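Local coordinates for beta-lactamase-like protein (Koribacter versatilis, PDB 6B9V) that cleaves the diphosphate of reactive FAD photoproducts as a metal-dependent diphosphatase of the PhnP family, with a metallo-beta-lactamase fold, at the interface of chains A and B. Numbering follows the deposited sequence. Chains: chain A/B, Beta-lactamase-like protein.

The interface of chains A and B. Residues chain A 16, 20-21, 39; chain B 59, 88-89, 92.
A:Arg39 reaches across to B:Asp89 in a two-pronged salt bridge, the polar core of this patch between two copies of a PhnP-family enzyme with the metallo-beta-lactamase fold. The guanidinium meets the carboxylate end-on: NH1 of A:Arg39 donates to OD1 of B:Asp89 at 2.8 Å, and NH2 of the arginine to OD2 of the same aspartate at 3.0 Å. Both N-H groups point fairly straight at their acceptors and use the syn sides of the two oxygens. The carboxylate carbon lies at the guanidinium edge, in its plane, yet the two flat groups are twisted 32° apart, and the donors sit somewhat out of the carboxylate plane. Gripping one oxygen with each nitrogen should limit rotation of the carboxylate. The arginine chain bends at chi2 and chi3, turning its NH1/NH2 end toward helix 87-90 of chain B. Near this pair, B:Asp88 brings a second acidic group, its OD2 5.1 Å from NH1 of A:Arg39, too far for contact but probably adding to the favourable field.

Apolar contacts flank the bridge. A:Ile21 brings its CD1 methyl in obliquely, 3.7 Å from CE2 of B:Phe59 at the start of helix 59-66, above the ring plane and beyond the CE2 side of the ring. With CG1 beside the backbone N and chi2 extended at -177°, the methyl is carried out toward chain B, where it also lies 3.5 Å from the backbone O of B:Asp89. A:Met16 points its thioether end at the B:Pro92 ring, its SD 3.6 Å from CG of the proline; the methionine is poorly ordered, and the placement of its terminal methyl is doubtful. The deposited dimer is two-fold symmetric, giving this patch a twin with the chains exchanged, although the structure alone does not show that the pair forms in solution.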
ATOM      1  N   MET A  16      -7.788  -8.293  -1.516  1.00 13.21           N
ATOM      2  CA  MET A  16      -8.299  -6.987  -1.879  1.00 17.27           C
ATOM      3  C   MET A  16      -8.905  -6.216  -0.678  1.00 16.53           C
ATOM      4  O   MET A  16      -9.425  -5.143  -0.829  1.00 15.89           O
ATOM      5  CB  MET A  16      -9.298  -7.108  -3.023  1.00 24.11           C
ATOM      6  CG  MET A  16      -8.689  -7.371  -4.387  1.00 35.58           C
ATOM      7  SD  MET A  16      -7.384  -6.199  -5.045  1.00128.18           S
ATOM      8  CE  MET A  16      -7.918  -4.451  -4.776  1.00 23.55           C
ATOM      9  N   THR A  20     -14.188  -4.193  -0.619  1.00 17.61           N
ATOM     10  CA  THR A  20     -13.620  -4.298  -1.959  1.00 21.49           C
ATOM     11  C   THR A  20     -13.954  -3.021  -2.716  1.00 23.28           C
ATOM     12  O   THR A  20     -15.113  -2.609  -2.724  1.00 21.54           O
ATOM     13  CB  THR A  20     -14.204  -5.525  -2.716  1.00 29.39           C
ATOM     14  OG1 THR A  20     -13.766  -6.734  -2.083  1.00 28.46           O
ATOM     15  CG2 THR A  20     -13.777  -5.528  -4.175  1.00 33.44           C
ATOM     16  N   ILE A  21     -12.959  -2.394  -3.346  1.00 19.69           N
ATOM     17  CA  ILE A  21     -13.210  -1.186  -4.135  1.00 16.71           C
ATOM     18  C   ILE A  21     -14.344  -1.392  -5.134  1.00 20.10           C
ATOM     19  O   ILE A  21     -14.356  -2.391  -5.851  1.00 18.74           O
ATOM     20  CB  ILE A  21     -11.956  -0.733  -4.921  1.00 23.94           C
ATOM     21  CG1 ILE A  21     -10.771  -0.525  -3.986  1.00 40.25           C
ATOM     22  CG2 ILE A  21     -12.240   0.581  -5.639  1.00 29.64           C
ATOM     23  CD1 ILE A  21      -9.526  -0.014  -4.707  1.00 46.88           C
ATOM     24  N   ARG A  39      -5.025  -5.813   4.643  1.00 12.55           N
ATOM     25  CA  ARG A  39      -4.463  -7.052   4.176  1.00 15.10           C
ATOM     26  C   ARG A  39      -3.763  -7.860   5.302  1.00 13.86           C
ATOM     27  O   ARG A  39      -3.412  -7.296   6.291  1.00 13.49           O
ATOM     28  CB  ARG A  39      -3.554  -6.836   2.949  1.00 15.70           C
ATOM     29  CG  ARG A  39      -4.277  -6.867   1.601  1.00 15.15           C
ATOM     30  CD  ARG A  39      -5.409  -5.891   1.475  1.00 41.39           C
ATOM     31  NE  ARG A  39      -4.972  -4.532   1.231  1.00 23.67           N
ATOM     32  CZ  ARG A  39      -4.729  -4.011   0.053  1.00 38.69           C
ATOM     33  NH1 ARG A  39      -4.885  -4.709  -1.058  1.00 24.63           N
ATOM     34  NH2 ARG A  39      -4.300  -2.804  -0.030  1.00 61.89           N
TER
ATOM     35  N   PHE B  59      -3.382   3.660  -3.229  1.00 16.23           N
ATOM     36  CA  PHE B  59      -4.527   3.733  -4.136  1.00 16.60           C
ATOM     37  C   PHE B  59      -5.824   3.168  -3.550  1.00 16.71           C
ATOM     38  O   PHE B  59      -6.873   3.793  -3.693  1.00 14.36           O
ATOM     39  CB  PHE B  59      -4.277   3.018  -5.470  1.00 16.76           C
ATOM     40  CG  PHE B  59      -5.510   2.974  -6.331  1.00 17.95           C
ATOM     41  CD1 PHE B  59      -5.932   4.115  -7.001  1.00 22.17           C
ATOM     42  CD2 PHE B  59      -6.283   1.820  -6.420  1.00 19.19           C
ATOM     43  CE1 PHE B  59      -7.079   4.100  -7.767  1.00 22.50           C
ATOM     44  CE2 PHE B  59      -7.435   1.801  -7.186  1.00 22.08           C
ATOM     45  CZ  PHE B  59      -7.828   2.935  -7.866  1.00 23.43           C
ATOM     46  N   ASP B  88      -1.667  -2.967  -8.437  1.00 22.67           N
ATOM     47  CA  ASP B  88      -2.279  -4.229  -8.022  1.00 24.77           C
ATOM     48  C   ASP B  88      -3.704  -4.021  -7.498  1.00 24.83           C
ATOM     49  O   ASP B  88      -4.586  -4.853  -7.736  1.00 24.71           O
ATOM     50  CB  ASP B  88      -1.406  -4.912  -6.963  1.00 37.70           C
ATOM     51  CG  ASP B  88      -2.074  -6.123  -6.336  1.00 48.63           C
ATOM     52  OD1 ASP B  88      -2.455  -7.055  -7.080  1.00 41.27           O
ATOM     53  OD2 ASP B  88      -2.201  -6.142  -5.089  1.00 54.30           O
ATOM     54  N   ASP B  89      -3.930  -2.904  -6.802  1.00 17.81           N
ATOM     55  CA  ASP B  89      -5.232  -2.626  -6.192  1.00 19.17           C
ATOM     56  C   ASP B  89      -6.243  -1.987  -7.144  1.00 21.15           C
ATOM     57  O   ASP B  89      -7.415  -1.822  -6.808  1.00 19.50           O
ATOM     58  CB  ASP B  89      -5.040  -1.744  -4.966  1.00 18.46           C
ATOM     59  CG  ASP B  89      -4.608  -2.545  -3.760  1.00 25.76           C
ATOM     60  OD1 ASP B  89      -4.955  -3.738  -3.704  1.00 28.11           O
ATOM     61  OD2 ASP B  89      -3.921  -2.009  -2.885  1.00 19.11           O
ATOM     62  N   PRO B  92      -9.690  -4.737  -9.192  1.00 32.09           N
ATOM     63  CA  PRO B  92     -11.151  -4.875  -9.085  1.00 31.06           C
ATOM     64  C   PRO B  92     -11.956  -3.955 -10.008  1.00 38.15           C
ATOM     65  O   PRO B  92     -13.076  -4.296 -10.371  1.00 39.42           O
ATOM     66  CB  PRO B  92     -11.430  -4.516  -7.627  1.00 31.88           C
ATOM     67  CG  PRO B  92     -10.174  -4.892  -6.912  1.00 30.43           C
ATOM     68  CD  PRO B  92      -9.069  -4.541  -7.866  1.00 33.61           C
TER